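Local coordinates for uncharacterized ParM protein (Staphylococcus aureus, PDB 3JS6), which probably polymerises into dynamic actin-like filaments that segregate copies of the plasmid pSK41 at cell division, at residues 42-54 and 64-76. Residues are numbered along the deposited sequence; the frame is centred on the assembly and turned at random.
Sequences KGFVDNKLDVSEF and LLFGNDLDKTTNT
Two hydrogen bonds join Asp50 and Asp69. Asp69 OD2 accepts one from Asp50 N (2.6 Å) on its anti side, while backbone Asp69 N donates to Asp50 O (2.9 Å). Aspartate suits position 69: its short side chain, CG beside its own N (chi1 -73°), just spans to the facing amide. Asn68 ND2 meets Asp50 OD2 at 3.1 Å; OD2 lies nearly in the Asn68 amide plane, whereas ND2 approaches from above the carboxylate plane. Gly67, whose CA packs 4.0 Å from Val51 CA, begins the type I turn to Leu70; lacking a side chain, it lets Asp50 and Val51 come this close.

Further along, the long, extended Lys42 chain reaches with NZ to Asp71 O (2.9 Å), in the carbonyl plane, and Asn75 OD1 (2.7 Å), above the amide plane. Between these clusters Leu49 CD1 lies 3.8 Å from Lys72 CB, and Val51 CG1 meets Thr73 CG2.

Just before Gly67, strand 64-66 pairs antiparallel with strand 52-54, and Phe54, Leu64 and Phe66 face helix 90-104; Arg30 pairs with Asp71. In this actin-like domain side chains tie loop to short helix, often through backbone N-H and C=O, and N-H donors probably stabilise the neighbouring Asp50 and Asp69 carboxylates.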
loop_
_atom_site.group_PDB
_atom_site.type_symbol
_atom_site.label_atom_id
_atom_site.label_comp_id
_atom_site.label_asym_id
_atom_site.label_seq_id
_atom_site.Cartn_x
_atom_site.Cartn_y
_atom_site.Cartn_z
ATOM N N LYS A 42 -25.182 -15.988 -3.838
ATOM C CA LYS A 42 -24.393 -14.926 -3.210
ATOM C C LYS A 42 -25.226 -14.080 -2.255
ATOM O O LYS A 42 -26.213 -13.478 -2.658
ATOM C CB LYS A 42 -23.772 -14.051 -4.294
ATOM C CG LYS A 42 -22.818 -14.820 -5.217
ATOM C CD LYS A 42 -22.257 -13.899 -6.273
ATOM C CE LYS A 42 -21.032 -14.502 -6.946
ATOM N NZ LYS A 42 -20.362 -13.480 -7.804
ATOM N N GLY A 43 -24.839 -14.067 -0.985
ATOM C CA GLY A 43 -25.576 -13.291 0.003
ATOM C C GLY A 43 -26.759 -14.050 0.588
ATOM O O GLY A 43 -27.292 -13.679 1.642
ATOM N N PHE A 44 -27.175 -15.114 -0.092
ATOM C CA PHE A 44 -28.295 -15.914 0.383
ATOM C C PHE A 44 -27.852 -17.044 1.337
ATOM O O PHE A 44 -28.459 -17.253 2.376
ATOM C CB PHE A 44 -29.063 -16.517 -0.802
ATOM C CG PHE A 44 -30.332 -17.209 -0.399
ATOM C CD1 PHE A 44 -31.486 -16.470 -0.162
ATOM C CD2 PHE A 44 -30.367 -18.594 -0.211
ATOM C CE1 PHE A 44 -32.652 -17.087 0.256
ATOM C CE2 PHE A 44 -31.527 -19.228 0.208
ATOM C CZ PHE A 44 -32.679 -18.470 0.445
ATOM N N VAL A 45 -26.792 -17.770 0.990
ATOM C CA VAL A 45 -26.310 -18.868 1.840
ATOM C C VAL A 45 -25.708 -18.332 3.156
ATOM O O VAL A 45 -25.371 -17.149 3.241
ATOM C CB VAL A 45 -25.256 -19.686 1.091
ATOM C CG1 VAL A 45 -25.857 -20.221 -0.198
ATOM C CG2 VAL A 45 -24.038 -18.821 0.795
ATOM N N ASP A 46 -25.562 -19.187 4.168
ATOM C CA ASP A 46 -25.035 -18.755 5.476
ATOM C C ASP A 46 -23.519 -18.629 5.717
ATOM O O ASP A 46 -23.105 -18.327 6.838
ATOM C CB ASP A 46 -25.591 -19.654 6.584
ATOM C CG ASP A 46 -26.975 -19.247 7.032
ATOM O OD1 ASP A 46 -27.500 -18.241 6.516
ATOM O OD2 ASP A 46 -27.532 -19.944 7.908
ATOM N N ASN A 47 -22.691 -18.851 4.705
ATOM C CA ASN A 47 -21.247 -18.759 4.903
ATOM C C ASN A 47 -20.851 -17.423 5.528
ATOM O O ASN A 47 -21.305 -16.371 5.082
ATOM C CB ASN A 47 -20.505 -18.907 3.580
ATOM C CG ASN A 47 -20.725 -20.250 2.947
ATOM O OD1 ASN A 47 -21.866 -20.671 2.754
ATOM N ND2 ASN A 47 -19.636 -20.936 2.612
ATOM N N LYS A 48 -20.015 -17.478 6.567
ATOM C CA LYS A 48 -19.526 -16.264 7.226
ATOM C C LYS A 48 -18.369 -15.795 6.362
ATOM O O LYS A 48 -17.272 -16.366 6.406
ATOM C CB LYS A 48 -19.024 -16.571 8.637
ATOM C CG LYS A 48 -20.113 -17.041 9.590
ATOM C CD LYS A 48 -21.324 -16.107 9.578
ATOM C CE LYS A 48 -20.947 -14.686 9.971
ATOM N NZ LYS A 48 -22.137 -13.787 9.984
ATOM N N LEU A 49 -18.621 -14.767 5.568
ATOM C CA LEU A 49 -17.621 -14.256 4.640
ATOM C C LEU A 49 -16.827 -13.073 5.176
ATOM O O LEU A 49 -17.297 -12.323 6.042
ATOM C CB LEU A 49 -18.307 -13.857 3.331
ATOM C CG LEU A 49 -19.083 -15.001 2.661
ATOM C CD1 LEU A 49 -19.703 -14.515 1.370
ATOM C CD2 LEU A 49 -18.161 -16.156 2.394
ATOM N N ASP A 50 -15.622 -12.909 4.643
ATOM C CA ASP A 50 -14.753 -11.812 5.054
ATOM C C ASP A 50 -15.112 -10.580 4.234
ATOM O O ASP A 50 -14.394 -10.191 3.294
ATOM C CB ASP A 50 -13.285 -12.192 4.842
ATOM C CG ASP A 50 -12.331 -11.154 5.421
ATOM O OD1 ASP A 50 -12.821 -10.261 6.154
ATOM O OD2 ASP A 50 -11.106 -11.234 5.153
ATOM N N VAL A 51 -16.266 -10.006 4.556
ATOM C CA VAL A 51 -16.753 -8.818 3.866
ATOM C C VAL A 51 -17.710 -8.109 4.824
ATOM O O VAL A 51 -18.410 -8.759 5.597
ATOM C CB VAL A 51 -17.473 -9.204 2.535
ATOM C CG1 VAL A 51 -18.702 -10.049 2.822
ATOM C CG2 VAL A 51 -17.875 -7.942 1.760
ATOM N N SER A 52 -17.727 -6.781 4.788
ATOM C CA SER A 52 -18.596 -6.008 5.669
ATOM C C SER A 52 -19.515 -5.044 4.931
ATOM O O SER A 52 -19.310 -4.739 3.758
ATOM C CB SER A 52 -17.753 -5.218 6.678
ATOM O OG SER A 52 -17.041 -6.083 7.533
ATOM N N GLU A 53 -20.535 -4.579 5.637
ATOM C CA GLU A 53 -21.503 -3.638 5.091
ATOM C C GLU A 53 -21.250 -2.299 5.727
ATOM O O GLU A 53 -21.071 -2.222 6.950
ATOM C CB GLU A 53 -22.932 -4.084 5.400
ATOM C CG GLU A 53 -23.273 -5.447 4.853
ATOM C CD GLU A 53 -24.720 -5.828 5.122
ATOM O OE1 GLU A 53 -25.298 -5.341 6.125
ATOM O OE2 GLU A 53 -25.276 -6.621 4.335
ATOM N N PHE A 54 -21.234 -1.252 4.900
ATOM C CA PHE A 54 -20.978 0.104 5.374
ATOM C C PHE A 54 -22.083 1.092 5.004
ATOM O O PHE A 54 -22.465 1.199 3.829
ATOM C CB PHE A 54 -19.660 0.636 4.787
ATOM C CG PHE A 54 -18.465 -0.206 5.119
ATOM C CD1 PHE A 54 -18.235 -1.420 4.472
ATOM C CD2 PHE A 54 -17.582 0.200 6.111
ATOM C CE1 PHE A 54 -17.135 -2.209 4.824
ATOM C CE2 PHE A 54 -16.491 -0.586 6.462
ATOM C CZ PHE A 54 -16.270 -1.789 5.816
ATOM N N LEU A 64 -22.692 0.023 1.201
ATOM C CA LEU A 64 -21.458 -0.319 0.494
ATOM C C LEU A 64 -20.924 -1.687 0.953
ATOM O O LEU A 64 -21.109 -2.063 2.103
ATOM C CB LEU A 64 -20.408 0.772 0.740
ATOM C CG LEU A 64 -20.680 2.181 0.168
ATOM C CD1 LEU A 64 -19.619 3.180 0.690
ATOM C CD2 LEU A 64 -20.622 2.121 -1.343
ATOM N N LEU A 65 -20.255 -2.407 0.054
ATOM C CA LEU A 65 -19.689 -3.727 0.357
ATOM C C LEU A 65 -18.189 -3.682 0.119
ATOM O O LEU A 65 -17.728 -3.298 -0.970
ATOM C CB LEU A 65 -20.329 -4.794 -0.543
ATOM C CG LEU A 65 -21.799 -5.021 -0.198
ATOM C CD1 LEU A 65 -22.452 -5.925 -1.245
ATOM C CD2 LEU A 65 -21.869 -5.648 1.221
ATOM N N PHE A 66 -17.428 -4.097 1.125
ATOM C CA PHE A 66 -15.969 -4.052 1.045
ATOM C C PHE A 66 -15.355 -5.180 1.860
ATOM O O PHE A 66 -15.750 -5.414 3.005
ATOM C CB PHE A 66 -15.499 -2.694 1.584
ATOM C CG PHE A 66 -14.014 -2.467 1.508
ATOM C CD1 PHE A 66 -13.339 -2.536 0.296
ATOM C CD2 PHE A 66 -13.292 -2.160 2.659
ATOM C CE1 PHE A 66 -11.953 -2.301 0.235
ATOM C CE2 PHE A 66 -11.918 -1.924 2.604
ATOM C CZ PHE A 66 -11.252 -1.996 1.382
ATOM N N GLY A 67 -14.385 -5.872 1.270
ATOM C CA GLY A 67 -13.733 -6.978 1.958
ATOM C C GLY A 67 -13.153 -8.001 0.991
ATOM O O GLY A 67 -13.469 -8.010 -0.209
ATOM N N ASN A 68 -12.293 -8.867 1.512
ATOM C CA ASN A 68 -11.656 -9.902 0.702
ATOM C C ASN A 68 -12.636 -10.836 0.003
ATOM O O ASN A 68 -12.350 -11.330 -1.091
ATOM C CB ASN A 68 -10.722 -10.730 1.578
ATOM C CG ASN A 68 -9.455 -9.996 1.900
ATOM O OD1 ASN A 68 -8.732 -9.607 0.995
ATOM N ND2 ASN A 68 -9.177 -9.795 3.187
ATOM N N ASP A 69 -13.786 -11.085 0.622
ATOM C CA ASP A 69 -14.771 -11.993 0.026
ATOM C C ASP A 69 -15.885 -11.275 -0.715
ATOM O O ASP A 69 -16.969 -11.844 -0.933
ATOM C CB ASP A 69 -15.397 -12.882 1.096
ATOM C CG ASP A 69 -14.448 -13.945 1.597
ATOM O OD1 ASP A 69 -13.572 -14.355 0.819
ATOM O OD2 ASP A 69 -14.586 -14.380 2.760
ATOM N N LEU A 70 -15.614 -10.038 -1.118
ATOM C CA LEU A 70 -16.591 -9.230 -1.830
ATOM C C LEU A 70 -17.377 -9.986 -2.908
ATOM O O LEU A 70 -18.611 -10.000 -2.900
ATOM C CB LEU A 70 -15.902 -8.034 -2.504
ATOM C CG LEU A 70 -16.855 -7.147 -3.324
ATOM C CD1 LEU A 70 -17.961 -6.582 -2.405
ATOM C CD2 LEU A 70 -16.079 -6.004 -3.983
ATOM N N ASP A 71 -16.645 -10.593 -3.842
ATOM C CA ASP A 71 -17.262 -11.278 -4.972
ATOM C C ASP A 71 -18.006 -12.562 -4.622
ATOM O O ASP A 71 -18.718 -13.125 -5.463
ATOM C CB ASP A 71 -16.205 -11.507 -6.066
ATOM C CG ASP A 71 -15.533 -10.200 -6.505
ATOM O OD1 ASP A 71 -16.205 -9.135 -6.549
ATOM O OD2 ASP A 71 -14.325 -10.234 -6.809
ATOM N N LYS A 72 -17.846 -13.017 -3.380
ATOM C CA LYS A 72 -18.561 -14.203 -2.908
ATOM C C LYS A 72 -19.926 -13.794 -2.357
ATOM O O LYS A 72 -20.803 -14.644 -2.112
ATOM C CB LYS A 72 -17.756 -14.928 -1.820
ATOM C CG LYS A 72 -16.497 -15.583 -2.368
ATOM C CD LYS A 72 -15.736 -16.418 -1.346
ATOM C CE LYS A 72 -14.440 -16.923 -1.979
ATOM N NZ LYS A 72 -13.638 -17.789 -1.072
ATOM N N THR A 73 -20.141 -12.492 -2.184
ATOM C CA THR A 73 -21.428 -12.062 -1.646
ATOM C C THR A 73 -22.245 -11.185 -2.577
ATOM O O THR A 73 -23.432 -10.939 -2.340
ATOM C CB THR A 73 -21.254 -11.341 -0.266
ATOM O OG1 THR A 73 -22.483 -11.409 0.460
ATOM C CG2 THR A 73 -20.890 -9.878 -0.451
ATOM N N THR A 74 -21.636 -10.724 -3.658
ATOM C CA THR A 74 -22.356 -9.861 -4.567
ATOM C C THR A 74 -21.771 -9.964 -5.964
ATOM O O THR A 74 -20.684 -10.509 -6.163
ATOM C CB THR A 74 -22.276 -8.385 -4.074
ATOM O OG1 THR A 74 -23.052 -7.531 -4.927
ATOM C CG2 THR A 74 -20.820 -7.909 -4.090
ATOM N N ASN A 75 -22.481 -9.405 -6.915
ATOM C CA ASN A 75 -22.025 -9.425 -8.252
ATOM C C ASN A 75 -21.689 -7.979 -8.605
ATOM O O ASN A 75 -21.152 -7.695 -9.665
ATOM C CB ASN A 75 -23.092 -10.024 -9.187
ATOM C CG ASN A 75 -23.175 -11.524 -9.032
ATOM O OD1 ASN A 75 -22.231 -12.235 -9.369
ATOM N ND2 ASN A 75 -24.304 -12.002 -8.515
ATOM N N THR A 76 -21.997 -7.018 -7.636
ATOM C CA THR A 76 -21.749 -5.546 -7.849
ATOM C C THR A 76 -20.280 -5.129 -7.723
ATOM O O THR A 76 -19.969 -3.975 -7.987
ATOM C CB THR A 76 -22.592 -4.678 -6.869
ATOM O OG1 THR A 76 -22.217 -4.995 -5.516
ATOM C CG2 THR A 76 -24.070 -4.939 -7.067
HETATM O O HOH W 1 -22.566 -15.821 -0.145
HETATM O O HOH W 2 -12.043 -8.255 4.396
#